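PDB 4U3V: polyketide synthase PksR from Bacillus subtilis, which takes part in synthesis of the antibiotic polyketide bacillaene; this chain is its double-hotdog enoyl-isomerase domain. Local coordinates for residues Val267-Glu270 / Ser271-Val275; Tyr178-His181 / Lys182-Leu185; Val52-Gly55 / Ala56-Gly59. All blocks are in the same frame, centred on the assembly; numbering follows the deposited sequence.

The three local contacts follow one another along the chain in the order interaction 3, interaction 2, interaction 1. Interaction 3 (52-55 with 56-59) lies in the N-terminal hotdog, where the chain enters helix 56-69. Interactions 2 and 1 are both hairpin ends in the C-terminal hotdog. They share its antiparallel sheet, in which strand 247-257 runs between strands 183-190 and 260-268. Their centres are about 18 Å apart and their nearest atoms about 5 Å, without touching. The centre of interaction 3 is about 24 Å from that of interaction 1 and about 25 Å from that of interaction 2. Together they sample both halves of the double hotdog: a helix start in one, two strand connections in the other.

Interaction 1. Residues Val267-Glu270 / Ser271-Val275; sequences VINE and SSETV
Asn269 CG sits between its own backbone N and carbonyl carbon (chi1 61°), which swings the amide across the loop toward Ser271 and Glu273. The loop closes a beta hairpin of the C-terminal hotdog, between strands 260-268 and 274-283. Asn269 OD1 accepts a bond from Ser271 N at 3.0 Å, making an Asx turn. Asn269 OD1 also accepts one from Glu273 N at 3.1 Å, nearly straight (167° at the hydrogen). The two donors come from opposite faces of the amide plane, so Asn269 OD1 holds two N-H groups of the turn, one from each face. Asn269 ND2 makes a weak bond to Glu273 OE2 at 3.5 Å.

Backbone bonds pair the two strand ends. Asn269 N bonds Glu273 O at 2.9 Å, and Val275 N bonds Val267 O at 2.8 Å. Ile268 and Thr274 form the non-hydrogen-bonded pair between them, with Ile268 CG1 4.0 Å from Thr274 CG2. Thr274 OG1 bonds His277 NE2 and Lys138 N, and Ser272 OG bonds Val140 O. Farther back, Val267 and Val275 cross at about a right angle, with Val267 CG1 3.8 Å from Val275 CG2.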
ATOM      1  N   VAL A 267      -4.250  -0.425  10.841  1.00 29.41           N
ATOM      2  CA  VAL A 267      -3.517  -1.658  11.023  1.00 27.65           C
ATOM      3  C   VAL A 267      -3.339  -1.857  12.537  1.00 26.90           C
ATOM      4  O   VAL A 267      -2.947  -0.911  13.203  1.00 30.13           O
ATOM      5  CB  VAL A 267      -2.092  -1.536  10.437  1.00 30.53           C
ATOM      6  CG1 VAL A 267      -1.423  -2.876  10.563  1.00 28.89           C
ATOM      7  CG2 VAL A 267      -2.175  -1.110   8.953  1.00 30.29           C
ATOM      8  N   ILE A 268      -3.691  -3.042  13.015  1.00 31.31           N
ATOM      9  CA  ILE A 268      -3.767  -3.316  14.468  1.00 39.31           C
ATOM     10  C   ILE A 268      -2.895  -4.522  14.811  1.00 33.53           C
ATOM     11  O   ILE A 268      -2.847  -5.498  14.064  1.00 34.94           O
ATOM     12  CB  ILE A 268      -5.233  -3.580  14.871  1.00 41.28           C
ATOM     13  CG1 ILE A 268      -6.128  -2.483  14.299  1.00 37.30           C
ATOM     14  CG2 ILE A 268      -5.386  -3.744  16.388  1.00 38.93           C
ATOM     15  CD1 ILE A 268      -7.476  -2.991  13.809  1.00 41.10           C
ATOM     16  N   ASN A 269      -2.163  -4.451  15.925  1.00 37.78           N
ATOM     17  CA  ASN A 269      -1.342  -5.585  16.332  1.00 38.82           C
ATOM     18  C   ASN A 269      -2.140  -6.617  17.122  1.00 52.13           C
ATOM     19  O   ASN A 269      -3.367  -6.497  17.252  1.00 47.90           O
ATOM     20  CB  ASN A 269      -0.109  -5.113  17.115  1.00 41.67           C
ATOM     21  CG  ASN A 269      -0.478  -4.378  18.390  1.00 44.37           C
ATOM     22  OD1 ASN A 269      -1.606  -4.487  18.883  1.00 45.56           O
ATOM     23  ND2 ASN A 269       0.468  -3.615  18.925  1.00 44.20           N
ATOM     24  N   GLU A 270      -1.465  -7.664  17.587  1.00 52.82           N
ATOM     25  CA  GLU A 270      -2.164  -8.743  18.275  1.00 56.48           C
ATOM     26  C   GLU A 270      -2.396  -8.403  19.743  1.00 63.75           C
ATOM     27  O   GLU A 270      -2.829  -9.246  20.534  1.00 72.80           O
ATOM     28  CB  GLU A 270      -1.451 -10.077  18.081  1.00 56.13           C
ATOM     29  CG  GLU A 270      -1.702 -10.684  16.704  1.00 67.78           C
ATOM     30  CD  GLU A 270      -1.533 -12.192  16.667  1.00 71.11           C
ATOM     31  OE1 GLU A 270      -0.388 -12.668  16.825  1.00 69.43           O
ATOM     32  OE2 GLU A 270      -2.534 -12.903  16.429  1.00 75.54           O
ATOM     33  N   SER A 271      -2.196  -7.130  20.075  1.00 60.43           N
ATOM     34  CA  SER A 271      -2.462  -6.632  21.414  1.00 58.10           C
ATOM     35  C   SER A 271      -3.407  -5.435  21.367  1.00 56.45           C
ATOM     36  O   SER A 271      -3.297  -4.523  22.186  1.00 59.71           O
ATOM     37  CB  SER A 271      -1.151  -6.226  22.096  1.00 56.86           C
ATOM     38  OG  SER A 271      -0.978  -4.821  22.067  1.00 62.01           O
ATOM     39  N   SER A 272      -4.309  -5.413  20.383  1.00 58.42           N
ATOM     40  CA  SER A 272      -5.441  -4.484  20.398  1.00 53.04           C
ATOM     41  C   SER A 272      -5.157  -2.999  20.177  1.00 54.91           C
ATOM     42  O   SER A 272      -6.002  -2.149  20.468  1.00 54.02           O
ATOM     43  CB  SER A 272      -6.216  -4.666  21.706  1.00 63.91           C
ATOM     44  OG  SER A 272      -7.377  -5.448  21.502  1.00 77.14           O
ATOM     45  N   GLU A 273      -3.977  -2.667  19.665  1.00 41.87           N
ATOM     46  CA  GLU A 273      -3.685  -1.273  19.397  1.00 39.80           C
ATOM     47  C   GLU A 273      -3.183  -1.065  17.980  1.00 41.70           C
ATOM     48  O   GLU A 273      -2.548  -1.962  17.392  1.00 39.65           O
ATOM     49  CB  GLU A 273      -2.680  -0.708  20.382  1.00 48.37           C
ATOM     50  CG  GLU A 273      -1.406  -1.525  20.476  1.00 68.50           C
ATOM     51  CD  GLU A 273      -0.726  -1.390  21.826  1.00 81.27           C
ATOM     52  OE1 GLU A 273      -1.128  -0.494  22.607  1.00 76.26           O
ATOM     53  OE2 GLU A 273       0.213  -2.173  22.098  1.00 78.64           O
ATOM     54  N   THR A 274      -3.466   0.120  17.459  1.00 37.15           N
ATOM     55  CA  THR A 274      -3.082   0.453  16.080  1.00 39.46           C
ATOM     56  C   THR A 274      -1.633   0.874  15.897  1.00 42.33           C
ATOM     57  O   THR A 274      -1.040   1.534  16.765  1.00 41.91           O
ATOM     58  CB  THR A 274      -3.883   1.614  15.485  1.00 35.86           C
ATOM     59  OG1 THR A 274      -3.584   2.839  16.162  1.00 41.68           O
ATOM     60  CG2 THR A 274      -5.389   1.310  15.479  1.00 36.22           C
ATOM     61  N   VAL A 275      -1.036   0.422  14.795  1.00 33.89           N
ATOM     62  CA  VAL A 275       0.401   0.624  14.568  1.00 30.86           C
ATOM     63  C   VAL A 275       0.715   1.330  13.244  1.00 37.43           C
ATOM     64  O   VAL A 275       1.854   1.753  13.012  1.00 34.52           O
ATOM     65  CB  VAL A 275       1.091  -0.762  14.604  1.00 31.84           C
ATOM     66  CG1 VAL A 275       0.998  -1.401  16.004  1.00 37.54           C
ATOM     67  CG2 VAL A 275       0.483  -1.708  13.592  1.00 34.49           C
TER

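Interaction 2. Residues Tyr178-His181 / Lys182-Leu185; sequences YRDH and KSIL
Strands 178-180 and 183-185 run antiparallel at 173°, and their axes come within 4.7 Å. They form the end of a beta hairpin in the C-terminal hotdog, with His181 and Lys182 at the turn. Tyr178 and Leu185 are a hydrogen-bonded pair: Tyr178 N meets Leu185 O at 2.9 Å, and Leu185 N meets Tyr178 O at 2.7 Å. Nearer the turn, Asp180 N bonds Ser183 O, while the return bond from Ser183 N to Asp180 O is long and weak.

Asp180 CG lies between its backbone N and carbonyl carbon (chi1 72°), which brings the carboxylate over the turn. Asp180 OD1 accepts a bond from Lys182 N at 3.0 Å from above the carboxylate plane, giving an Asx turn. Asp180 OD1 also accepts one from Ser183 N at 2.9 Å, nearly along the C-O direction. It thus takes two backbone N-H groups of the turn. Ser183 OG lies 2.9 Å from Asp180 OD1 as well.

Tyr178 and Leu185 share one face of the sheet and touch through their CD2 atoms; Trp248 of strand 247-257 packs against both. Arg179 and Ile184 lie on the other face, toward helix 205-219. There Arg179 NH1 bonds Ser217 O and forms a salt bridge with Glu220. Lys182 arches over the hairpin end. Lys182 CG lies over one face of the His181 ring, toward its rim, 4.0 Å from the centroid, a CH-pi contact. The chain then bends back, and Lys182 NZ makes a weak salt bridge with Asp180 OD2 at 3.3 Å.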
ATOM      1  N   TYR A 178     -13.624 -10.795   7.631  1.00 28.71           N
ATOM      2  CA  TYR A 178     -14.977 -10.626   8.167  1.00 29.04           C
ATOM      3  C   TYR A 178     -15.526  -9.310   7.621  1.00 27.63           C
ATOM      4  O   TYR A 178     -14.874  -8.285   7.743  1.00 28.05           O
ATOM      5  CB  TYR A 178     -14.911 -10.527   9.679  1.00 30.13           C
ATOM      6  CG  TYR A 178     -14.143 -11.666  10.315  1.00 30.99           C
ATOM      7  CD1 TYR A 178     -14.815 -12.744  10.901  1.00 36.42           C
ATOM      8  CD2 TYR A 178     -12.753 -11.623  10.392  1.00 32.76           C
ATOM      9  CE1 TYR A 178     -14.104 -13.772  11.503  1.00 42.57           C
ATOM     10  CE2 TYR A 178     -12.036 -12.622  11.033  1.00 39.43           C
ATOM     11  CZ  TYR A 178     -12.710 -13.706  11.566  1.00 49.32           C
ATOM     12  OH  TYR A 178     -11.980 -14.722  12.176  1.00 44.71           O
ATOM     13  N   ARG A 179     -16.752  -9.324   7.116  1.00 30.03           N
ATOM     14  CA  ARG A 179     -17.229  -8.253   6.241  1.00 27.45           C
ATOM     15  C   ARG A 179     -18.619  -7.798   6.612  1.00 27.95           C
ATOM     16  O   ARG A 179     -19.420  -8.613   7.075  1.00 29.51           O
ATOM     17  CB  ARG A 179     -17.279  -8.780   4.815  1.00 29.28           C
ATOM     18  CG  ARG A 179     -17.602  -7.727   3.756  1.00 26.56           C
ATOM     19  CD  ARG A 179     -17.418  -8.330   2.358  1.00 30.86           C
ATOM     20  NE  ARG A 179     -18.446  -9.346   2.059  1.00 29.20           N
ATOM     21  CZ  ARG A 179     -18.417 -10.155   0.998  1.00 32.82           C
ATOM     22  NH1 ARG A 179     -17.462 -10.047   0.074  1.00 30.59           N
ATOM     23  NH2 ARG A 179     -19.383 -11.056   0.819  1.00 31.80           N
ATOM     24  N   ASP A 180     -18.929  -6.518   6.371  1.00 25.41           N
ATOM     25  CA  ASP A 180     -20.326  -6.101   6.265  1.00 31.23           C
ATOM     26  C   ASP A 180     -20.442  -5.000   5.200  1.00 31.98           C
ATOM     27  O   ASP A 180     -19.464  -4.753   4.483  1.00 28.88           O
ATOM     28  CB  ASP A 180     -20.915  -5.645   7.631  1.00 31.54           C
ATOM     29  CG  ASP A 180     -20.382  -4.308   8.113  1.00 39.39           C
ATOM     30  OD1 ASP A 180     -19.601  -3.673   7.394  1.00 30.34           O
ATOM     31  OD2 ASP A 180     -20.775  -3.858   9.225  1.00 35.64           O
ATOM     32  N   HIS A 181     -21.627  -4.417   5.042  1.00 28.53           N
ATOM     33  CA  HIS A 181     -21.857  -3.467   3.971  1.00 28.39           C
ATOM     34  C   HIS A 181     -20.962  -2.259   3.942  1.00 27.43           C
ATOM     35  O   HIS A 181     -20.969  -1.502   2.944  1.00 28.43           O
ATOM     36  CB  HIS A 181     -23.335  -3.015   3.967  1.00 31.94           C
ATOM     37  CG  HIS A 181     -23.733  -2.181   5.174  1.00 38.19           C
ATOM     38  ND1 HIS A 181     -23.946  -2.722   6.402  1.00 38.40           N
ATOM     39  CD2 HIS A 181     -23.943  -0.799   5.312  1.00 39.19           C
ATOM     40  CE1 HIS A 181     -24.199  -1.738   7.287  1.00 42.56           C
ATOM     41  NE2 HIS A 181     -24.205  -0.563   6.622  1.00 44.62           N
ATOM     42  N   LYS A 182     -20.253  -1.973   5.034  1.00 27.56           N
ATOM     43  CA  LYS A 182     -19.462  -0.739   5.015  1.00 27.88           C
ATOM     44  C   LYS A 182     -18.021  -0.918   5.455  1.00 26.85           C
ATOM     45  O   LYS A 182     -17.289   0.065   5.580  1.00 27.25           O
ATOM     46  CB  LYS A 182     -20.105   0.343   5.863  1.00 30.68           C
ATOM     47  CG  LYS A 182     -20.415  -0.143   7.276  1.00 34.42           C
ATOM     48  CD  LYS A 182     -21.212   0.899   8.058  1.00 46.47           C
ATOM     49  CE  LYS A 182     -21.597   0.374   9.433  1.00 57.31           C
ATOM     50  NZ  LYS A 182     -20.632  -0.657   9.930  1.00 57.81           N
ATOM     51  N   SER A 183     -17.668  -2.130   5.865  1.00 27.05           N
ATOM     52  CA  SER A 183     -16.301  -2.387   6.330  1.00 27.39           C
ATOM     53  C   SER A 183     -15.835  -3.803   6.076  1.00 24.45           C
ATOM     54  O   SER A 183     -16.635  -4.731   5.850  1.00 27.05           O
ATOM     55  CB  SER A 183     -16.153  -2.072   7.830  1.00 31.03           C
ATOM     56  OG  SER A 183     -17.024  -2.887   8.560  1.00 31.99           O
ATOM     57  N   ILE A 184     -14.535  -4.009   6.238  1.00 24.46           N
ATOM     58  CA  ILE A 184     -14.014  -5.380   6.230  1.00 24.01           C
ATOM     59  C   ILE A 184     -12.870  -5.447   7.206  1.00 26.96           C
ATOM     60  O   ILE A 184     -12.141  -4.481   7.363  1.00 24.91           O
ATOM     61  CB  ILE A 184     -13.629  -5.863   4.802  1.00 23.72           C
ATOM     62  CG1 ILE A 184     -13.399  -7.400   4.779  1.00 26.92           C
ATOM     63  CG2 ILE A 184     -12.472  -5.023   4.217  1.00 24.06           C
ATOM     64  CD1 ILE A 184     -13.430  -7.990   3.382  1.00 29.94           C
ATOM     65  N   LEU A 185     -12.725  -6.595   7.883  1.00 26.06           N
ATOM     66  CA  LEU A 185     -11.647  -6.789   8.857  1.00 28.04           C
ATOM     67  C   LEU A 185     -10.851  -7.997   8.380  1.00 24.05           C
ATOM     68  O   LEU A 185     -11.414  -9.034   8.053  1.00 27.98           O
ATOM     69  CB  LEU A 185     -12.216  -7.026  10.280  1.00 28.59           C
ATOM     70  CG  LEU A 185     -11.208  -7.538  11.316  1.00 27.65           C
ATOM     71  CD1 LEU A 185     -10.407  -6.365  11.810  1.00 31.32           C
ATOM     72  CD2 LEU A 185     -11.982  -8.222  12.462  1.00 33.06           C
TER

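Interaction 3. Residues Val52-Gly55 / Ala56-Gly59; sequences VLVG and ATYG
Gly55, Ala56 and Thr57 carry the chain into the first turn of helix 56-69, where Gly55 meets Tyr58. Gly55 O accepts a bond from Tyr58 N at 3.1 Å, with the donor well above the carbonyl plane. A water continues the pattern: it donates to Gly55 O at 2.8 Å and accepts from Gly59 N at 2.8 Å. It therefore bridges two groups that are too far apart to bond directly. The Tyr58 ring comes near Gly55 obliquely, with Tyr58 CD2 3.3 Å from Gly55 O. Ala56 follows the glycine, its CB 4.3 Å from Val54 CG2.

Thr57 grips the residue before the glycine. Its OG1 stands beside its own backbone N, opposite the carbonyl carbon (chi1 -52°), and both groups can thus reach Val54 O. Thr57 OG1 donates to Val54 O at 2.8 Å, in the plane of that carbonyl. Thr57 N reaches Val54 O at 3.1 Å from 46° above the plane. The hydroxyl also bonds Tyr41 OH, which links the helix start to helix 40-43.

Leu53 packs across Thr57 at about a right angle and also touches Tyr41 and Phe35. A second water donates to Leu53 O at 2.6 Å and is hydrogen-bonded to Tyr58 OH, so the ring's far end is tied to the incoming loop. Loop 53-55 leads from strand 50-52 into helix 56-69, the central helix of the N-terminal hotdog, around which a hotdog sheet wraps.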
ATOM      1  N   VAL A  52       3.066  -5.159 -14.194  1.00 30.20           N
ATOM      2  CA  VAL A  52       2.947  -3.757 -13.813  1.00 30.20           C
ATOM      3  C   VAL A  52       3.367  -3.640 -12.350  1.00 30.89           C
ATOM      4  O   VAL A  52       2.906  -4.421 -11.519  1.00 27.41           O
ATOM      5  CB  VAL A  52       1.478  -3.305 -13.924  1.00 30.89           C
ATOM      6  CG1 VAL A  52       1.277  -1.917 -13.321  1.00 33.07           C
ATOM      7  CG2 VAL A  52       0.990  -3.385 -15.375  1.00 40.34           C
ATOM      8  N   LEU A  53       4.328  -2.768 -12.037  1.00 26.94           N
ATOM      9  CA  LEU A  53       4.800  -2.711 -10.644  1.00 24.81           C
ATOM     10  C   LEU A  53       3.621  -2.340  -9.740  1.00 23.90           C
ATOM     11  O   LEU A  53       2.863  -1.403 -10.045  1.00 25.32           O
ATOM     12  CB  LEU A  53       5.918  -1.658 -10.527  1.00 27.49           C
ATOM     13  CG  LEU A  53       6.710  -1.654  -9.217  1.00 28.81           C
ATOM     14  CD1 LEU A  53       7.490  -2.955  -9.092  1.00 28.16           C
ATOM     15  CD2 LEU A  53       7.669  -0.471  -9.254  1.00 32.22           C
ATOM     16  N   VAL A  54       3.453  -3.060  -8.616  1.00 25.89           N
ATOM     17  CA  VAL A  54       2.281  -2.800  -7.797  1.00 25.87           C
ATOM     18  C   VAL A  54       2.342  -1.376  -7.228  1.00 26.16           C
ATOM     19  O   VAL A  54       3.412  -0.905  -6.807  1.00 26.23           O
ATOM     20  CB  VAL A  54       2.104  -3.823  -6.658  1.00 31.58           C
ATOM     21  CG1 VAL A  54       1.706  -5.184  -7.208  1.00 35.38           C
ATOM     22  CG2 VAL A  54       3.361  -3.899  -5.806  1.00 26.67           C
ATOM     23  N   GLY A  55       1.199  -0.697  -7.210  1.00 28.77           N
ATOM     24  CA  GLY A  55       1.135   0.682  -6.680  1.00 26.79           C
ATOM     25  C   GLY A  55       1.545   0.815  -5.208  1.00 27.32           C
ATOM     26  O   GLY A  55       2.048   1.859  -4.780  1.00 26.82           O
ATOM     27  N   ALA A  56       1.389  -0.278  -4.461  1.00 25.99           N
ATOM     28  CA  ALA A  56       1.869  -0.361  -3.073  1.00 24.73           C
ATOM     29  C   ALA A  56       3.354   0.002  -2.872  1.00 22.51           C
ATOM     30  O   ALA A  56       3.768   0.379  -1.768  1.00 25.31           O
ATOM     31  CB  ALA A  56       1.553  -1.768  -2.523  1.00 23.70           C
ATOM     32  N   THR A  57       4.165  -0.166  -3.925  1.00 24.34           N
ATOM     33  CA  THR A  57       5.570   0.153  -3.866  1.00 25.38           C
ATOM     34  C   THR A  57       5.782   1.600  -3.440  1.00 23.41           C
ATOM     35  O   THR A  57       6.699   1.930  -2.710  1.00 25.15           O
ATOM     36  CB  THR A  57       6.231  -0.106  -5.241  1.00 28.58           C
ATOM     37  OG1 THR A  57       5.904  -1.446  -5.684  1.00 25.63           O
ATOM     38  CG2 THR A  57       7.755   0.012  -5.121  1.00 30.95           C
ATOM     39  N   TYR A  58       4.957   2.491  -3.964  1.00 23.16           N
ATOM     40  CA  TYR A  58       5.246   3.927  -3.875  1.00 24.75           C
ATOM     41  C   TYR A  58       5.169   4.495  -2.462  1.00 24.80           C
ATOM     42  O   TYR A  58       6.045   5.283  -2.079  1.00 26.50           O
ATOM     43  CB  TYR A  58       4.355   4.711  -4.832  1.00 23.76           C
ATOM     44  CG  TYR A  58       4.423   4.213  -6.229  1.00 24.89           C
ATOM     45  CD1 TYR A  58       5.654   4.028  -6.836  1.00 28.79           C
ATOM     46  CD2 TYR A  58       3.261   3.944  -6.965  1.00 27.84           C
ATOM     47  CE1 TYR A  58       5.739   3.503  -8.102  1.00 33.18           C
ATOM     48  CE2 TYR A  58       3.342   3.443  -8.252  1.00 31.21           C
ATOM     49  CZ  TYR A  58       4.585   3.240  -8.812  1.00 37.37           C
ATOM     50  OH  TYR A  58       4.702   2.755 -10.082  1.00 43.18           O
ATOM     51  N   GLY A  59       4.145   4.110  -1.689  1.00 25.86           N
ATOM     52  CA  GLY A  59       4.043   4.595  -0.293  1.00 25.00           C
ATOM     53  C   GLY A  59       5.244   4.102   0.527  1.00 27.33           C
ATOM     54  O   GLY A  59       5.804   4.838   1.355  1.00 27.47           O
TER
HETATM   55  O   HOH W   1       3.049   0.887 -11.315  1.00 29.26           O
HETATM   56  O   HOH W   2       1.640   3.064  -2.285  1.00 28.80           O